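PDB 3OVG: phospho-furanose lactonase from Mycoplasma synoviae, which hydrolyses 1,4-lactones, notably D-xylono- and L-arabino-1,4-lactone 5-phosphates, to the open-chain hydroxy acids with the help of two zinc ions per subunit. Local coordinates for residues Phe106-Lys109 with Tyr110-Trp113; Arg282-Gly285 with Leu286-Gly289. All coordinates share one frame; numbering follows the deposited sequence.

Interaction 1: Phe106-Lys109 with Tyr110-Trp113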
ATOM      1  N   PHE A 106     -17.786  -9.541  -1.012  1.00 17.88           N
ATOM      2  CA  PHE A 106     -17.715  -9.959   0.394  1.00 20.52           C
ATOM      3  C   PHE A 106     -17.806 -11.467   0.629  1.00 21.75           C
ATOM      4  O   PHE A 106     -17.926 -11.900   1.769  1.00 23.29           O
ATOM      5  CB  PHE A 106     -18.775  -9.249   1.234  1.00 19.68           C
ATOM      6  CG  PHE A 106     -18.575  -7.774   1.318  1.00 21.39           C
ATOM      7  CD1 PHE A 106     -17.299  -7.242   1.393  1.00 24.44           C
ATOM      8  CD2 PHE A 106     -19.654  -6.911   1.327  1.00 23.33           C
ATOM      9  CE1 PHE A 106     -17.103  -5.870   1.478  1.00 24.93           C
ATOM     10  CE2 PHE A 106     -19.468  -5.544   1.423  1.00 26.10           C
ATOM     11  CZ  PHE A 106     -18.183  -5.017   1.497  1.00 25.25           C
ATOM     12  N   TYR A 107     -17.741 -12.250  -0.446  1.00 18.07           N
ATOM     13  CA  TYR A 107     -17.753 -13.708  -0.343  1.00 21.03           C
ATOM     14  C   TYR A 107     -16.637 -14.334  -1.183  1.00 23.24           C
ATOM     15  O   TYR A 107     -16.497 -14.046  -2.371  1.00 23.80           O
ATOM     16  CB  TYR A 107     -19.101 -14.271  -0.819  1.00 18.77           C
ATOM     17  CG  TYR A 107     -20.245 -13.718  -0.021  1.00 17.50           C
ATOM     18  CD1 TYR A 107     -20.843 -12.547  -0.407  1.00 17.45           C
ATOM     19  CD2 TYR A 107     -20.673 -14.334   1.148  1.00 18.50           C
ATOM     20  CE1 TYR A 107     -21.848 -12.015   0.308  1.00 17.81           C
ATOM     21  CE2 TYR A 107     -21.690 -13.798   1.899  1.00 15.30           C
ATOM     22  CZ  TYR A 107     -22.283 -12.632   1.450  1.00 16.57           C
ATOM     23  OH  TYR A 107     -23.317 -12.026   2.126  1.00 15.63           O
ATOM     24  N   ASP A 108     -15.861 -15.218  -0.585  1.00 21.37           N
ATOM     25  CA  ASP A 108     -14.842 -15.930  -1.347  1.00 21.14           C
ATOM     26  C   ASP A 108     -15.436 -16.613  -2.585  1.00 23.57           C
ATOM     27  O   ASP A 108     -16.248 -17.525  -2.450  1.00 26.56           O
ATOM     28  CB  ASP A 108     -14.199 -16.994  -0.463  1.00 22.27           C
ATOM     29  CG  ASP A 108     -12.987 -17.584  -1.108  1.00 23.47           C
ATOM     30  OD1 ASP A 108     -13.140 -18.237  -2.158  1.00 22.70           O
ATOM     31  OD2 ASP A 108     -11.883 -17.347  -0.581  1.00 24.78           O
ATOM     32  N   LYS A 109     -15.021 -16.215  -3.783  1.00 24.59           N
ATOM     33  CA  LYS A 109     -15.665 -16.731  -4.990  1.00 26.87           C
ATOM     34  C   LYS A 109     -15.356 -18.183  -5.276  1.00 25.71           C
ATOM     35  O   LYS A 109     -16.000 -18.792  -6.112  1.00 23.17           O
ATOM     36  CB  LYS A 109     -15.300 -15.925  -6.225  1.00 26.65           C
ATOM     37  CG  LYS A 109     -13.904 -16.199  -6.732  1.00 31.66           C
ATOM     38  CD  LYS A 109     -13.646 -15.488  -8.082  1.00 32.06           C
ATOM     39  CE  LYS A 109     -12.220 -14.982  -8.157  1.00 37.49           C
ATOM     40  NZ  LYS A 109     -11.722 -15.010  -9.572  1.00 50.26           N
ATOM     41  N   TYR A 110     -14.370 -18.740  -4.595  1.00 24.90           N
ATOM     42  CA  TYR A 110     -14.003 -20.118  -4.872  1.00 24.15           C
ATOM     43  C   TYR A 110     -14.705 -21.090  -3.941  1.00 24.46           C
ATOM     44  O   TYR A 110     -15.141 -22.151  -4.358  1.00 28.78           O
ATOM     45  CB  TYR A 110     -12.480 -20.312  -4.759  1.00 27.81           C
ATOM     46  CG  TYR A 110     -11.665 -19.438  -5.692  1.00 27.96           C
ATOM     47  CD1 TYR A 110     -11.509 -19.781  -7.049  1.00 29.20           C
ATOM     48  CD2 TYR A 110     -11.055 -18.278  -5.229  1.00 27.61           C
ATOM     49  CE1 TYR A 110     -10.762 -18.987  -7.917  1.00 29.31           C
ATOM     50  CE2 TYR A 110     -10.296 -17.463  -6.100  1.00 32.01           C
ATOM     51  CZ  TYR A 110     -10.164 -17.833  -7.441  1.00 30.69           C
ATOM     52  OH  TYR A 110      -9.427 -17.042  -8.303  1.00 36.75           O
ATOM     53  N   SER A 111     -14.806 -20.732  -2.673  1.00 22.39           N
ATOM     54  CA  SER A 111     -15.114 -21.719  -1.638  1.00 24.95           C
ATOM     55  C   SER A 111     -16.221 -21.307  -0.650  1.00 20.86           C
ATOM     56  O   SER A 111     -16.598 -22.096   0.202  1.00 18.77           O
ATOM     57  CB  SER A 111     -13.853 -21.989  -0.836  1.00 21.77           C
ATOM     58  OG  SER A 111     -13.345 -20.740  -0.352  1.00 26.25           O
ATOM     59  N   SER A 112     -16.721 -20.079  -0.757  1.00 20.20           N
ATOM     60  CA  SER A 112     -17.779 -19.612   0.123  1.00 19.39           C
ATOM     61  C   SER A 112     -19.055 -20.433  -0.123  1.00 17.98           C
ATOM     62  O   SER A 112     -19.226 -20.978  -1.195  1.00 17.95           O
ATOM     63  CB  SER A 112     -18.075 -18.148  -0.175  1.00 21.09           C
ATOM     64  OG  SER A 112     -18.903 -18.049  -1.307  1.00 16.60           O
ATOM     65  N   TRP A 113     -19.974 -20.476   0.843  1.00 19.21           N
ATOM     66  CA  TRP A 113     -21.202 -21.268   0.649  1.00 19.87           C
ATOM     67  C   TRP A 113     -22.095 -20.678  -0.460  1.00 20.22           C
ATOM     68  O   TRP A 113     -22.802 -21.412  -1.162  1.00 17.61           O
ATOM     69  CB  TRP A 113     -21.965 -21.496   1.971  1.00 16.86           C
ATOM     70  CG  TRP A 113     -22.768 -20.321   2.526  1.00 16.43           C
ATOM     71  CD1 TRP A 113     -22.307 -19.067   2.869  1.00 18.52           C
ATOM     72  CD2 TRP A 113     -24.165 -20.325   2.828  1.00 17.94           C
ATOM     73  NE1 TRP A 113     -23.346 -18.298   3.359  1.00 17.99           N
ATOM     74  CE2 TRP A 113     -24.490 -19.053   3.346  1.00 17.73           C
ATOM     75  CE3 TRP A 113     -25.180 -21.294   2.720  1.00 17.01           C
ATOM     76  CZ2 TRP A 113     -25.785 -18.728   3.749  1.00 17.67           C
ATOM     77  CZ3 TRP A 113     -26.452 -20.969   3.135  1.00 16.84           C
ATOM     78  CH2 TRP A 113     -26.745 -19.696   3.640  1.00 16.20           C
TER
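Asp108 and the three residues Tyr110, Ser111 and Ser112 are drawn together by two acceptors, one on the side chain of Asp108 and one on its backbone. OD1 of Asp108 takes the amide N of Tyr110 at 2.8 Å, met nearly along its C-O axis, and the N of Ser111 at 3.0 Å, which arrives from above the carboxylate plane. With CG anti to the backbone N (chi1 -170°), the carboxylate is turned toward the amides that follow, and a short acidic side chain suits this place because it can reach NH groups two and three residues ahead. The carbonyl O of Asp108 meanwhile accepts from Ser112 N at 3.1 Å, N-H...O 152°, and more weakly from Ser112 OG at 2.9 Å. Side-chain bonds to the second and third residues combined with a main-chain bond to the fourth make this an Asx motif, built round an Asx turn, in the long loop between strand 94-97 and helix 113-116. Ser112 is the N-cap of that helix: its OG also bonds to Ala115 N, so one small hydroxyl serves both the turn and the helix start.

Next to the turn, Lys109 and Tyr110 run side by side, pointing the same way. Lys109 CG stands 3.9 Å from the ring centroid of Tyr110, over one face, in a CH-pi contact. Further out the lysine chain bends so that CE is 3.6 Å from Tyr110 CZ, and NZ makes a weak bond to OH.

Behind the turn, the CB of Tyr107 rests 3.8 Å from Ser112 OG, while its own hydroxyl bonds to His102 N. The second carboxylate oxygen, Asp108 OD2, bonds to Gly34 N of the second subunit, and Tyr110 packs on Leu44 of that neighbour.

Interaction 2: Arg282-Gly285 with Leu286-Gly289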
ATOM      1  N   ARG A 282     -24.303  10.100  15.766  1.00 16.37           N
ATOM      2  CA  ARG A 282     -23.903  11.107  16.738  1.00 17.97           C
ATOM      3  C   ARG A 282     -23.295  10.463  17.987  1.00 18.08           C
ATOM      4  O   ARG A 282     -22.197  10.806  18.397  1.00 17.16           O
ATOM      5  CB  ARG A 282     -25.097  11.954  17.155  1.00 20.36           C
ATOM      6  CG  ARG A 282     -24.688  13.227  17.896  1.00 20.33           C
ATOM      7  CD  ARG A 282     -25.906  14.087  18.282  1.00 21.03           C
ATOM      8  NE  ARG A 282     -26.515  13.640  19.547  1.00 21.84           N
ATOM      9  CZ  ARG A 282     -26.040  13.947  20.747  1.00 22.00           C
ATOM     10  NH1 ARG A 282     -26.640  13.508  21.847  1.00 24.40           N
ATOM     11  NH2 ARG A 282     -24.962  14.706  20.845  1.00 26.09           N
ATOM     12  N   ASN A 283     -24.021   9.517  18.571  1.00 17.32           N
ATOM     13  CA  ASN A 283     -23.578   8.904  19.821  1.00 19.77           C
ATOM     14  C   ASN A 283     -22.337   8.034  19.650  1.00 16.38           C
ATOM     15  O   ASN A 283     -21.410   8.120  20.418  1.00 16.99           O
ATOM     16  CB  ASN A 283     -24.753   8.204  20.526  1.00 20.24           C
ATOM     17  CG  ASN A 283     -25.681   9.197  21.201  1.00 21.19           C
ATOM     18  OD1 ASN A 283     -25.364   9.722  22.284  1.00 23.74           O
ATOM     19  ND2 ASN A 283     -26.819   9.487  20.563  1.00 19.31           N
ATOM     20  N   TYR A 284     -22.297   7.233  18.598  1.00 19.69           N
ATOM     21  CA  TYR A 284     -21.031   6.600  18.196  1.00 18.56           C
ATOM     22  C   TYR A 284     -19.883   7.611  17.999  1.00 18.05           C
ATOM     23  O   TYR A 284     -18.731   7.372  18.434  1.00 16.31           O
ATOM     24  CB  TYR A 284     -21.243   5.770  16.926  1.00 17.31           C
ATOM     25  CG  TYR A 284     -21.559   4.295  17.135  1.00 14.75           C
ATOM     26  CD1 TYR A 284     -20.643   3.452  17.761  1.00 17.05           C
ATOM     27  CD2 TYR A 284     -22.751   3.742  16.667  1.00 15.98           C
ATOM     28  CE1 TYR A 284     -20.898   2.091  17.930  1.00 17.58           C
ATOM     29  CE2 TYR A 284     -23.037   2.385  16.836  1.00 17.22           C
ATOM     30  CZ  TYR A 284     -22.090   1.558  17.459  1.00 19.89           C
ATOM     31  OH  TYR A 284     -22.334   0.212  17.611  1.00 18.47           O
ATOM     32  N   GLY A 285     -20.156   8.729  17.325  1.00 17.66           N
ATOM     33  CA  GLY A 285     -19.140   9.778  17.204  1.00 16.62           C
ATOM     34  C   GLY A 285     -18.561  10.185  18.574  1.00 17.80           C
ATOM     35  O   GLY A 285     -17.345  10.302  18.765  1.00 18.24           O
ATOM     36  N   LEU A 286     -19.431  10.376  19.550  1.00 17.38           N
ATOM     37  CA  LEU A 286     -18.982  10.810  20.855  1.00 18.17           C
ATOM     38  C   LEU A 286     -18.015   9.804  21.487  1.00 21.30           C
ATOM     39  O   LEU A 286     -17.043  10.191  22.141  1.00 20.96           O
ATOM     40  CB  LEU A 286     -20.189  11.042  21.758  1.00 20.49           C
ATOM     41  CG  LEU A 286     -20.732  12.451  22.054  1.00 23.71           C
ATOM     42  CD1 LEU A 286     -20.293  13.549  21.112  1.00 19.94           C
ATOM     43  CD2 LEU A 286     -22.253  12.418  22.270  1.00 22.26           C
ATOM     44  N   THR A 287     -18.275   8.511  21.300  1.00 20.24           N
ATOM     45  CA  THR A 287     -17.350   7.479  21.812  1.00 19.43           C
ATOM     46  C   THR A 287     -15.976   7.624  21.181  1.00 20.59           C
ATOM     47  O   THR A 287     -14.961   7.168  21.739  1.00 23.30           O
ATOM     48  CB  THR A 287     -17.870   6.027  21.592  1.00 19.33           C
ATOM     49  OG1 THR A 287     -17.802   5.662  20.204  1.00 19.19           O
ATOM     50  CG2 THR A 287     -19.310   5.882  22.098  1.00 18.99           C
ATOM     51  N   LYS A 288     -15.920   8.231  19.999  1.00 18.56           N
ATOM     52  CA  LYS A 288     -14.636   8.426  19.366  1.00 19.18           C
ATOM     53  C   LYS A 288     -14.100   9.828  19.610  1.00 18.41           C
ATOM     54  O   LYS A 288     -13.159  10.236  18.957  1.00 19.92           O
ATOM     55  CB  LYS A 288     -14.728   8.149  17.867  1.00 21.66           C
ATOM     56  CG  LYS A 288     -15.077   6.684  17.541  1.00 24.18           C
ATOM     57  CD  LYS A 288     -14.116   5.704  18.238  1.00 27.84           C
ATOM     58  CE  LYS A 288     -12.783   5.590  17.513  1.00 33.02           C
ATOM     59  NZ  LYS A 288     -12.141   4.253  17.820  1.00 38.63           N
ATOM     60  N   GLY A 289     -14.712  10.584  20.518  1.00 17.76           N
ATOM     61  CA  GLY A 289     -14.209  11.917  20.800  1.00 17.53           C
ATOM     62  C   GLY A 289     -14.530  12.939  19.725  1.00 18.27           C
ATOM     63  O   GLY A 289     -13.815  13.913  19.596  1.00 18.25           O
TER
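The guanidinium of Arg282 and the CD2 methyl of Leu286 approach obliquely, NH2 to CD2 3.8 Å, one helical turn apart with both side chains pointing the same way. The arginine is long enough to run past the leucine to charged partners: NH1 forms a salt bridge with Glu57, NH2 with Glu351 of the third subunit. The amide of Asn283 touches the same methyl with OD1, at 4.1 Å, while its ND2 bonds to Glu54 and Glu57. Leu286 has both chi1 (-102°) and chi2 (17°) away from staggered values, so the placing of CD2 is best read with caution. At the edge of the Tyr284 ring, near its plane, lies Thr287 OG1, 4.4 Å from CD1.

That OG1 of Thr287 donates to Tyr284 O at 2.6 Å, in the carbonyl plane and on a lone pair. With OG1 set between its backbone N and carbonyl carbon, the hydroxyl reaches the carbonyl three residues back, and CG2 is left beside Asn283 O; the beta-branch of threonine allows both. Ordinary helical bonds join Leu286 N to Arg282 O (3.0 Å) and Thr287 N to Asn283 O (3.3 Å). Lys288 N is shared: it bonds to Gly285 O at 2.8 Å, from above the carbonyl plane, and only weakly to Tyr284 O. A Schellman motif closes the helix: Gly289 N returns to Leu286 O and Lys290 N to Gly285 O, and glycine suits the C-prime place because it readily adopts the positive phi of 75°.

Tyr284 reaches inward from this short helix 282-287, its OH bonding to Asn47 N and Phe29 O and its side chain touching substrate-binding Ile278. Asn283 and Tyr284 also pack against helix 48-60, while strand 290-291 begins right after Gly289.

From the N terminus, the chain passes through strands 22-25, 63-68 and 94-97 of the TIM barrel of the phosphotriesterase family before interaction 1 closes a tight turn in the loop leading to helix 113-116. The later parallel strands, from 157-160 to 269-271, come next, and only after the last of them does interaction 2 finish helix 282-287. The two are thus in series, neither nested nor crossing, with centres 34 Å apart and nearest atoms about 17 Å apart. Interaction 1 ties the loop after strand 94-97 to the second subunit; interaction 2 joins the segment beyond strand 269-271 to helix 48-60 and the third subunit.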